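Local coordinates for penicillin-binding protein 1A (Mycobacterium tuberculosis, PDB 5CXW) that cross-links peptidoglycan through this penicillin-sensitive transpeptidase domain, part of a bifunctional enzyme that also builds glycan strands for the mycobacterial cell wall, at residues A[61-65]-A[87-91]; A[114-120]-A[138-144]; A[188-192]-A[206-210]; A[276-280]-A[341-346]. All coordinates share one frame; numbering follows the deposited sequence.

All four contacts lie in the transpeptidase domain and follow one another along the chain. Contact 1 uses strand 60-67 of the five-stranded antiparallel sheet. In contact 4, S277 and S345 touch strands 289-296 and 303-312 of the same sheet; its centre is about 18 Å from that of contact 1. Contacts 1 and 3 touch: Q90 probably hydrogen-bonds to R210, and the centres of the two contacts are about 17 Å apart. Contact 2 stands off on the other side of the chain's centre, about 34 Å from contact 1 between centres. It holds the start of helix 143-149, whose later residues touch Y276 of contact 4. Penicillin V is bound about 6 Å from the S341 side chain of contact 4 and about 12 Å from that of S120 in contact 2.

Contact 1. Residues A[61-65]-A[87-91]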
# COMPACT_ATOMS: atom_id res chain seq x y z
N ARG A 61 -6.01 9.49 -13.31
CA ARG A 61 -4.59 9.34 -13.00
C ARG A 61 -4.36 8.03 -12.30
O ARG A 61 -5.29 7.45 -11.68
CB ARG A 61 -4.12 10.49 -12.12
CG ARG A 61 -4.23 11.88 -12.79
CD ARG A 61 -3.12 12.06 -13.80
NE ARG A 61 -3.18 13.39 -14.40
CZ ARG A 61 -3.99 13.76 -15.38
NH1 ARG A 61 -4.88 12.90 -15.93
NH2 ARG A 61 -3.93 15.02 -15.81
N ALA A 62 -3.13 7.54 -12.38
CA ALA A 62 -2.72 6.35 -11.61
C ALA A 62 -1.34 6.54 -11.00
O ALA A 62 -0.55 7.37 -11.48
CB ALA A 62 -2.73 5.09 -12.49
N ALA A 63 -1.04 5.79 -9.96
CA ALA A 63 0.30 5.71 -9.43
C ALA A 63 0.59 4.27 -9.01
O ALA A 63 -0.32 3.58 -8.50
CB ALA A 63 0.45 6.64 -8.24
N VAL A 64 1.84 3.83 -9.25
CA VAL A 64 2.28 2.46 -8.95
C VAL A 64 3.66 2.52 -8.32
O VAL A 64 4.57 3.17 -8.84
CB VAL A 64 2.41 1.61 -10.22
CG1 VAL A 64 2.75 0.17 -9.89
CG2 VAL A 64 1.14 1.65 -11.06
N VAL A 65 3.84 1.88 -7.18
CA VAL A 65 5.16 1.71 -6.58
C VAL A 65 5.37 0.26 -6.19
O VAL A 65 4.49 -0.34 -5.55
CB VAL A 65 5.31 2.60 -5.33
CG1 VAL A 65 6.73 2.43 -4.75
CG2 VAL A 65 5.07 4.04 -5.70
N ASP A 87 3.73 14.45 -9.10
CA ASP A 87 4.08 13.06 -8.81
C ASP A 87 2.97 12.47 -7.92
O ASP A 87 2.92 12.71 -6.70
CB ASP A 87 5.45 12.94 -8.14
CG ASP A 87 5.91 11.46 -7.94
OD1 ASP A 87 5.05 10.54 -7.94
OD2 ASP A 87 7.11 11.24 -7.66
N PHE A 88 2.07 11.73 -8.53
CA PHE A 88 0.95 11.09 -7.77
C PHE A 88 1.34 9.95 -6.83
O PHE A 88 0.50 9.56 -6.00
CB PHE A 88 -0.17 10.60 -8.66
CG PHE A 88 -1.11 11.70 -9.03
CD1 PHE A 88 -2.04 12.13 -8.10
CD2 PHE A 88 -0.91 12.40 -10.19
CE1 PHE A 88 -2.89 13.21 -8.40
CE2 PHE A 88 -1.76 13.48 -10.50
CZ PHE A 88 -2.74 13.84 -9.59
N ALA A 89 2.57 9.44 -6.96
CA ALA A 89 3.10 8.47 -6.02
C ALA A 89 3.56 9.10 -4.70
O ALA A 89 3.84 8.37 -3.74
CB ALA A 89 4.28 7.68 -6.63
N GLN A 90 3.64 10.42 -4.67
CA GLN A 90 4.02 11.20 -3.53
C GLN A 90 2.88 12.01 -2.93
O GLN A 90 3.07 12.60 -1.84
CB GLN A 90 5.15 12.16 -3.90
CG GLN A 90 6.45 11.46 -4.28
CD GLN A 90 7.14 10.77 -3.12
OE1 GLN A 90 7.06 11.22 -1.96
NE2 GLN A 90 7.82 9.67 -3.39
N ALA A 91 1.72 12.00 -3.58
CA ALA A 91 0.58 12.78 -3.13
C ALA A 91 -0.02 12.23 -1.87
O ALA A 91 -0.05 11.00 -1.67
CB ALA A 91 -0.48 12.82 -4.24
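F88 and A89 belong to a type I beta turn, D87 to Q90, which packs on residues 61-65 of strand 60-67 in the five-stranded antiparallel sheet. D87 also forms an Asx turn here. Its OD1 accepts the backbone N of A89 at 2.9 Å. The bond is bent, 135° at the hydrogen, and arrives on the anti side of the carboxylate. The Q90 N to D87 O bond, 3.1 Å, closes the turn. No hydrogen bond crosses to the strand, so apolar packing joins the two segments. R61 CB lies over one face of the F88 ring, toward its rim. It is 4.3 Å from the F88 ring centroid and close to the ring normal, a CH-pi contact. A bend at chi2 (-76°) keeps the R61 chain by the rim of the ring. There R61 CG is 3.7 Å from F88 CE2. The guanidinium stands nearly perpendicular to the ring, and its NH1 bonds to P58 O. Further along, A63 CB sits 4.0 Å from F88 CB. V65 CG2 meets A89 CB at 3.8 Å. Strand 60-67 runs between strands 74-78 and 315-323. W320 of the latter meets the F88 ring with planes nearly parallel, and F86 meets it edge-to-face. A63 and V65 also touch V211 of helix 211-222. A62 and V64 point away from the turn and pack on helix 39-53. The turn thus joins the sheet on the side where helix 211-222 lies.

Contact 2. Residues A[114-120]-A[138-144]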
# COMPACT_ATOMS: atom_id res chain seq x y z
N LEU A 114 -6.83 -14.30 14.42
CA LEU A 114 -7.66 -14.33 13.19
C LEU A 114 -9.04 -14.89 13.40
O LEU A 114 -9.95 -14.56 12.67
CB LEU A 114 -6.95 -15.04 12.04
CG LEU A 114 -5.70 -14.41 11.53
CD1 LEU A 114 -5.20 -15.18 10.33
CD2 LEU A 114 -5.81 -12.93 11.20
N GLY A 115 -9.22 -15.73 14.43
CA GLY A 115 -10.49 -16.32 14.74
C GLY A 115 -11.40 -15.53 15.67
O GLY A 115 -12.51 -16.01 15.98
N TYR A 116 -10.98 -14.33 16.07
CA TYR A 116 -11.79 -13.45 16.92
C TYR A 116 -13.08 -13.10 16.17
O TYR A 116 -13.04 -12.55 15.07
CB TYR A 116 -10.99 -12.19 17.31
CG TYR A 116 -11.82 -11.24 18.14
CD1 TYR A 116 -12.39 -11.63 19.33
CD2 TYR A 116 -12.02 -9.93 17.69
CE1 TYR A 116 -13.13 -10.72 20.09
CE2 TYR A 116 -12.71 -9.00 18.47
CZ TYR A 116 -13.30 -9.41 19.61
OH TYR A 116 -14.03 -8.43 20.30
N GLN A 117 -14.22 -13.39 16.79
CA GLN A 117 -15.53 -13.19 16.13
C GLN A 117 -16.05 -11.82 16.45
O GLN A 117 -16.13 -11.44 17.64
CB GLN A 117 -16.51 -14.22 16.69
CG GLN A 117 -16.19 -15.65 16.34
CD GLN A 117 -16.57 -15.96 14.92
OE1 GLN A 117 -17.54 -15.42 14.38
NE2 GLN A 117 -15.75 -16.77 14.25
N VAL A 118 -16.46 -11.09 15.41
CA VAL A 118 -16.92 -9.71 15.50
C VAL A 118 -18.29 -9.56 14.85
O VAL A 118 -18.55 -10.18 13.82
CB VAL A 118 -15.95 -8.76 14.77
CG1 VAL A 118 -16.36 -7.32 15.01
CG2 VAL A 118 -14.55 -8.98 15.26
N ASP A 119 -19.18 -8.76 15.47
CA ASP A 119 -20.48 -8.49 14.88
C ASP A 119 -20.29 -7.57 13.66
O ASP A 119 -19.51 -6.66 13.73
CB ASP A 119 -21.32 -7.77 15.92
CG ASP A 119 -22.72 -7.42 15.42
OD1 ASP A 119 -23.20 -7.87 14.41
OD2 ASP A 119 -23.41 -6.70 16.17
N SER A 120 -20.97 -7.85 12.54
CA SER A 120 -20.87 -7.01 11.35
C SER A 120 -22.05 -6.08 11.13
O SER A 120 -22.15 -5.44 10.09
CB SER A 120 -20.65 -7.87 10.10
OG SER A 120 -21.74 -8.66 9.83
N CYS A 138 -21.89 -10.36 7.51
CA CYS A 138 -21.66 -11.78 7.69
C CYS A 138 -22.38 -12.28 8.93
O CYS A 138 -22.10 -13.37 9.39
CB CYS A 138 -20.16 -12.00 7.79
SG CYS A 138 -19.43 -11.28 9.28
N GLY A 139 -23.35 -11.52 9.46
CA GLY A 139 -23.83 -11.71 10.82
C GLY A 139 -22.66 -11.46 11.78
O GLY A 139 -22.23 -10.32 11.89
N THR A 140 -22.16 -12.50 12.43
CA THR A 140 -20.94 -12.43 13.26
C THR A 140 -19.94 -13.37 12.58
O THR A 140 -20.30 -14.49 12.25
CB THR A 140 -21.21 -12.85 14.70
OG1 THR A 140 -22.07 -11.89 15.30
CG2 THR A 140 -19.98 -12.88 15.54
N CYS A 141 -18.74 -12.89 12.28
CA CYS A 141 -17.69 -13.73 11.61
C CYS A 141 -16.34 -13.29 12.11
O CYS A 141 -16.24 -12.23 12.68
CB CYS A 141 -17.72 -13.65 10.07
SG CYS A 141 -17.43 -12.04 9.34
N ASN A 142 -15.33 -14.05 11.82
CA ASN A 142 -14.02 -13.70 12.29
C ASN A 142 -13.38 -12.54 11.53
O ASN A 142 -13.84 -12.12 10.45
CB ASN A 142 -13.09 -14.90 12.44
CG ASN A 142 -12.66 -15.50 11.12
OD1 ASN A 142 -12.23 -14.79 10.19
ND2 ASN A 142 -12.82 -16.82 11.00
N ILE A 143 -12.36 -11.99 12.16
CA ILE A 143 -11.69 -10.83 11.57
C ILE A 143 -10.89 -11.11 10.27
O ILE A 143 -10.66 -10.19 9.48
CB ILE A 143 -10.85 -10.08 12.60
CG1 ILE A 143 -9.72 -10.90 13.17
CG2 ILE A 143 -11.75 -9.52 13.68
CD1 ILE A 143 -8.82 -10.08 14.13
N ALA A 144 -10.52 -12.34 10.01
CA ALA A 144 -9.96 -12.70 8.70
C ALA A 144 -11.02 -12.66 7.58
O ALA A 144 -10.78 -12.07 6.49
CB ALA A 144 -9.34 -14.04 8.75
O HOH W 1 -16.29 -16.58 10.85
O HOH W 2 -19.39 -17.17 13.25
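S120 and G139 are hydrogen-bonded at one end of a short antiparallel pair, strands 117-119 and 140-142. S120 OG accepts C138 N at 2.9 Å and donates to G139 O at 2.7 Å. A chi1 of 66°, with OG between the backbone N and carbonyl carbon, puts the hydroxyl there. G139 O also takes S120 N at 2.8 Å, nearly along the C=O axis, so two donors hold it. V118 and C141 form the hydrogen-bonded pair: V118 N bonds to C141 O at 3.0 Å, and C141 N returns a bond to V118 O. The tight part is the buried side of V118, I143, L114 and A144. V118 packs on I143 there, and L114 CB meets A144 CB at 4.2 Å. Y116 O takes a weak bond from I143 N. The side of Q117, T140 and N142 is looser and wetter. One water joins Q117 OE1 to T140 O. Another binds N142 N, with only a weak bond to Q117 NE2. N142 is the N-cap of helix 143-149, and its OD1 bonds to E145 N. The C138-C141 disulfide closes a small loop, and the S120 hydrogen bonds tie that loop to the other segment. On the face of Q117, T140 and N142, water links the two strands.

Contact 3. Residues A[188-192]-A[206-210]; sequences TLSED and QYQTR. With PEG (di(hydroxyethyl)ether), chain D.
The Y207 ring has L189 over one face, and S190 O and E191 OE1 come to it obliquely. L189 CA is 4.2 Å from the Y207 ring centroid, 24° off the normal, a CH-pi contact displaced toward the rim. L189 has positive phi, and its side chain starts out away from Y207. Its end returns, with CD2 3.7 Å from Y207 CB. The Y207 hydroxyl gives a weak hydrogen bond to E191 OE1 at 2.6 Å. The carboxylate is steeply turned against the ring, with planes 73° apart. E191 reaches back because its chain bends at chi2 (54°). Y207 OH also bonds to N199 N, so the hydroxyl has partners in two parts of the loop. A water accepts from L189 N at 2.9 Å. It lies 2.9 Å from Q208 O, where it may donate, and so probably bridges the segments. The end of the Q208 side chain leads away from segment 188-192. Its NE2 donates to O4 of a diethylene glycol at 3.0 Å, and that molecule is probably from the crystallisation liquor. A HEPES molecule, probably also from the liquor, bonds to Q208 N. L189 also touches A170, A173 and H174 of helix 165-176. T209 pairs through its backbone with L93, in a small, weakly bonded pairing of strands 93-94 and 208-209. Helix 211-222 follows, with R210 at its N-cap. In this transpeptidase domain of the beta-lactamase clan, the loop after helix 165-176 packs against Y207, just before strand 208-209.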
# COMPACT_ATOMS: atom_id res chain seq x y z
N THR A 188 1.60 12.63 10.24
CA THR A 188 0.59 11.76 9.61
C THR A 188 -0.26 11.02 10.64
O THR A 188 0.20 10.72 11.76
CB THR A 188 1.22 10.74 8.67
OG1 THR A 188 2.16 9.92 9.41
CG2 THR A 188 1.92 11.44 7.48
N LEU A 189 -1.48 10.69 10.23
CA LEU A 189 -2.39 9.89 11.05
C LEU A 189 -2.69 10.58 12.41
O LEU A 189 -2.76 9.94 13.45
CB LEU A 189 -1.86 8.47 11.27
CG LEU A 189 -1.25 7.76 10.07
CD1 LEU A 189 -0.86 6.36 10.44
CD2 LEU A 189 -2.26 7.73 8.95
N SER A 190 -2.88 11.90 12.34
CA SER A 190 -3.03 12.78 13.50
C SER A 190 -4.17 13.75 13.18
O SER A 190 -4.07 14.55 12.24
CB SER A 190 -1.72 13.55 13.74
OG SER A 190 -1.86 14.48 14.79
N GLU A 191 -5.23 13.73 13.97
CA GLU A 191 -6.38 14.57 13.67
C GLU A 191 -6.03 16.04 13.75
O GLU A 191 -6.36 16.81 12.81
CB GLU A 191 -7.58 14.23 14.57
CG GLU A 191 -8.87 14.96 14.14
CD GLU A 191 -9.30 14.80 12.64
OE1 GLU A 191 -8.89 13.86 11.90
OE2 GLU A 191 -10.08 15.69 12.19
N ASP A 192 -5.31 16.43 14.80
CA ASP A 192 -4.94 17.83 15.00
C ASP A 192 -3.78 18.27 14.11
O ASP A 192 -3.46 19.47 14.08
CB ASP A 192 -4.68 18.19 16.50
CG ASP A 192 -3.45 17.47 17.16
OD1 ASP A 192 -2.60 16.82 16.50
OD2 ASP A 192 -3.33 17.55 18.41
N GLN A 206 -9.12 7.15 6.11
CA GLN A 206 -9.54 8.51 5.86
C GLN A 206 -8.38 9.53 5.91
O GLN A 206 -8.54 10.62 5.37
CB GLN A 206 -10.71 8.91 6.77
CG GLN A 206 -11.91 7.95 6.70
CD GLN A 206 -13.08 8.43 5.83
OE1 GLN A 206 -12.90 9.13 4.82
NE2 GLN A 206 -14.32 8.03 6.22
N TYR A 207 -7.24 9.17 6.50
CA TYR A 207 -6.08 10.01 6.52
C TYR A 207 -5.30 9.91 5.25
O TYR A 207 -5.40 8.95 4.53
CB TYR A 207 -5.18 9.71 7.77
CG TYR A 207 -5.81 10.21 9.01
CD1 TYR A 207 -5.63 11.50 9.45
CD2 TYR A 207 -6.62 9.39 9.75
CE1 TYR A 207 -6.29 11.98 10.54
CE2 TYR A 207 -7.30 9.87 10.86
CZ TYR A 207 -7.10 11.17 11.28
OH TYR A 207 -7.77 11.59 12.39
N GLN A 208 -4.48 10.94 4.96
CA GLN A 208 -3.65 10.94 3.78
C GLN A 208 -2.40 10.15 3.98
O GLN A 208 -1.71 10.31 4.99
CB GLN A 208 -3.26 12.38 3.41
CG GLN A 208 -4.43 13.18 2.91
CD GLN A 208 -3.99 14.55 2.39
OE1 GLN A 208 -2.79 14.90 2.38
NE2 GLN A 208 -4.95 15.31 1.94
N THR A 209 -2.10 9.29 3.01
CA THR A 209 -0.92 8.49 2.97
C THR A 209 -0.44 8.46 1.51
O THR A 209 -1.22 8.68 0.57
CB THR A 209 -1.32 7.05 3.39
OG1 THR A 209 -1.82 7.11 4.72
CG2 THR A 209 -0.17 6.00 3.36
N ARG A 210 0.85 8.18 1.29
CA ARG A 210 1.34 8.13 -0.12
C ARG A 210 1.34 6.68 -0.60
O ARG A 210 1.48 5.74 0.19
CB ARG A 210 2.76 8.65 -0.19
CG ARG A 210 2.97 10.06 0.36
CD ARG A 210 4.46 10.45 0.40
NE ARG A 210 5.14 9.70 1.45
CZ ARG A 210 6.46 9.64 1.65
NH1 ARG A 210 7.28 10.36 0.92
NH2 ARG A 210 6.93 8.93 2.69
O2 PEG D . -10.13 13.79 0.44
C3 PEG D . -9.13 14.76 0.67
C4 PEG D . -7.85 14.04 0.99
O4 PEG D . -7.67 14.11 2.39
O HOH W 3 -2.08 11.58 7.52

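Contact 4. Residues A[276-280]-A[341-346]; sequences YSRGH and SGLPSD
H280 NE2 donates to D346 OD1 at 2.7 Å, and the bond is almost straight, 171° at the hydrogen. The carboxylate oxygen lies in the H280 ring plane, yet the ring nitrogen sits above the carboxylate plane. At the other ring nitrogen, H280 ND1 donates to S277 O, also at 2.7 Å and in the ring plane. These two bonds fix the rotation of the imidazole. S345 covers one face, with CB 3.5 Å from the H280 ring centroid, a CH-pi contact directly over the centre. H280 CE1 lies 3.1 Å from S341 O. Nearby, S277 CB meets S341 CB at 4.1 Å. S277 is the centre of an inverse gamma turn after helix 273-276, and its OG bonds to I273 O. D346 is in the first turn of helix 343-356, where its N bonds to G342 O at 3.0 Å. S277 and S345 also touch T292 and M308 of the central sheet. The S341 side chain is about 6 Å from bound penicillin V. With both ring nitrogens donating, H280 is probably protonated, and D346 would stabilise that charge. The pair would then be an ionic tie between the loop and the helix start.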
# COMPACT_ATOMS: atom_id res chain seq x y z
N TYR A 276 -10.55 -13.19 -4.55
CA TYR A 276 -11.82 -12.68 -4.11
C TYR A 276 -12.19 -11.37 -4.78
O TYR A 276 -13.38 -11.09 -5.01
CB TYR A 276 -11.84 -12.56 -2.60
CG TYR A 276 -13.16 -12.17 -2.01
CD1 TYR A 276 -14.10 -13.13 -1.76
CD2 TYR A 276 -13.45 -10.86 -1.73
CE1 TYR A 276 -15.34 -12.79 -1.23
CE2 TYR A 276 -14.71 -10.50 -1.22
CZ TYR A 276 -15.62 -11.46 -0.96
OH TYR A 276 -16.89 -11.13 -0.46
N SER A 277 -11.19 -10.54 -5.04
CA SER A 277 -11.32 -9.24 -5.65
C SER A 277 -11.45 -9.37 -7.18
O SER A 277 -10.62 -8.90 -7.93
CB SER A 277 -10.10 -8.38 -5.29
OG SER A 277 -10.01 -8.29 -3.87
N ARG A 278 -12.56 -10.00 -7.59
CA ARG A 278 -12.93 -10.15 -8.99
C ARG A 278 -11.85 -10.88 -9.78
O ARG A 278 -11.46 -10.48 -10.89
CB ARG A 278 -13.35 -8.81 -9.58
CG ARG A 278 -14.56 -8.28 -8.82
CD ARG A 278 -15.22 -7.03 -9.40
NE ARG A 278 -15.82 -7.22 -10.71
CZ ARG A 278 -17.10 -7.51 -10.94
NH1 ARG A 278 -17.91 -7.76 -9.95
NH2 ARG A 278 -17.51 -7.64 -12.16
N GLY A 279 -11.36 -11.97 -9.18
CA GLY A 279 -10.46 -12.93 -9.86
C GLY A 279 -9.13 -12.37 -10.31
O GLY A 279 -8.68 -12.67 -11.41
N HIS A 280 -8.44 -11.61 -9.48
CA HIS A 280 -7.17 -11.04 -9.84
C HIS A 280 -5.97 -11.78 -9.25
O HIS A 280 -4.92 -11.20 -9.00
CB HIS A 280 -7.12 -9.56 -9.45
CG HIS A 280 -7.87 -8.70 -10.39
ND1 HIS A 280 -9.18 -8.34 -10.18
CD2 HIS A 280 -7.46 -8.05 -11.52
CE1 HIS A 280 -9.57 -7.55 -11.18
NE2 HIS A 280 -8.55 -7.40 -12.02
N SER A 341 -11.19 -3.32 -6.76
CA SER A 341 -11.22 -4.58 -7.54
C SER A 341 -11.31 -4.41 -9.04
O SER A 341 -11.28 -5.42 -9.76
CB SER A 341 -12.37 -5.45 -7.05
OG SER A 341 -13.60 -4.76 -7.32
N GLY A 342 -11.43 -3.17 -9.50
CA GLY A 342 -11.47 -2.85 -10.90
C GLY A 342 -10.11 -2.45 -11.44
O GLY A 342 -9.12 -3.18 -11.27
N LEU A 343 -10.04 -1.28 -12.06
CA LEU A 343 -8.75 -0.85 -12.68
C LEU A 343 -7.50 -0.95 -11.80
O LEU A 343 -6.48 -1.36 -12.30
CB LEU A 343 -8.80 0.55 -13.31
CG LEU A 343 -9.88 0.83 -14.33
CD1 LEU A 343 -9.72 2.25 -14.86
CD2 LEU A 343 -9.88 -0.21 -15.45
N PRO A 344 -7.59 -0.61 -10.48
CA PRO A 344 -6.33 -0.71 -9.71
C PRO A 344 -5.84 -2.16 -9.58
O PRO A 344 -4.64 -2.41 -9.70
CB PRO A 344 -6.71 -0.16 -8.33
CG PRO A 344 -7.93 0.69 -8.58
CD PRO A 344 -8.66 -0.02 -9.70
N SER A 345 -6.76 -3.12 -9.47
CA SER A 345 -6.40 -4.54 -9.43
C SER A 345 -5.93 -5.04 -10.78
O SER A 345 -5.00 -5.83 -10.85
CB SER A 345 -7.57 -5.37 -8.88
OG SER A 345 -7.80 -5.12 -7.53
N ASP A 346 -6.51 -4.53 -11.89
CA ASP A 346 -6.01 -4.85 -13.22
C ASP A 346 -4.55 -4.42 -13.37
O ASP A 346 -3.68 -5.22 -13.83
CB ASP A 346 -6.85 -4.14 -14.31
CG ASP A 346 -8.28 -4.61 -14.40
OD1 ASP A 346 -8.59 -5.80 -14.17
OD2 ASP A 346 -9.12 -3.76 -14.76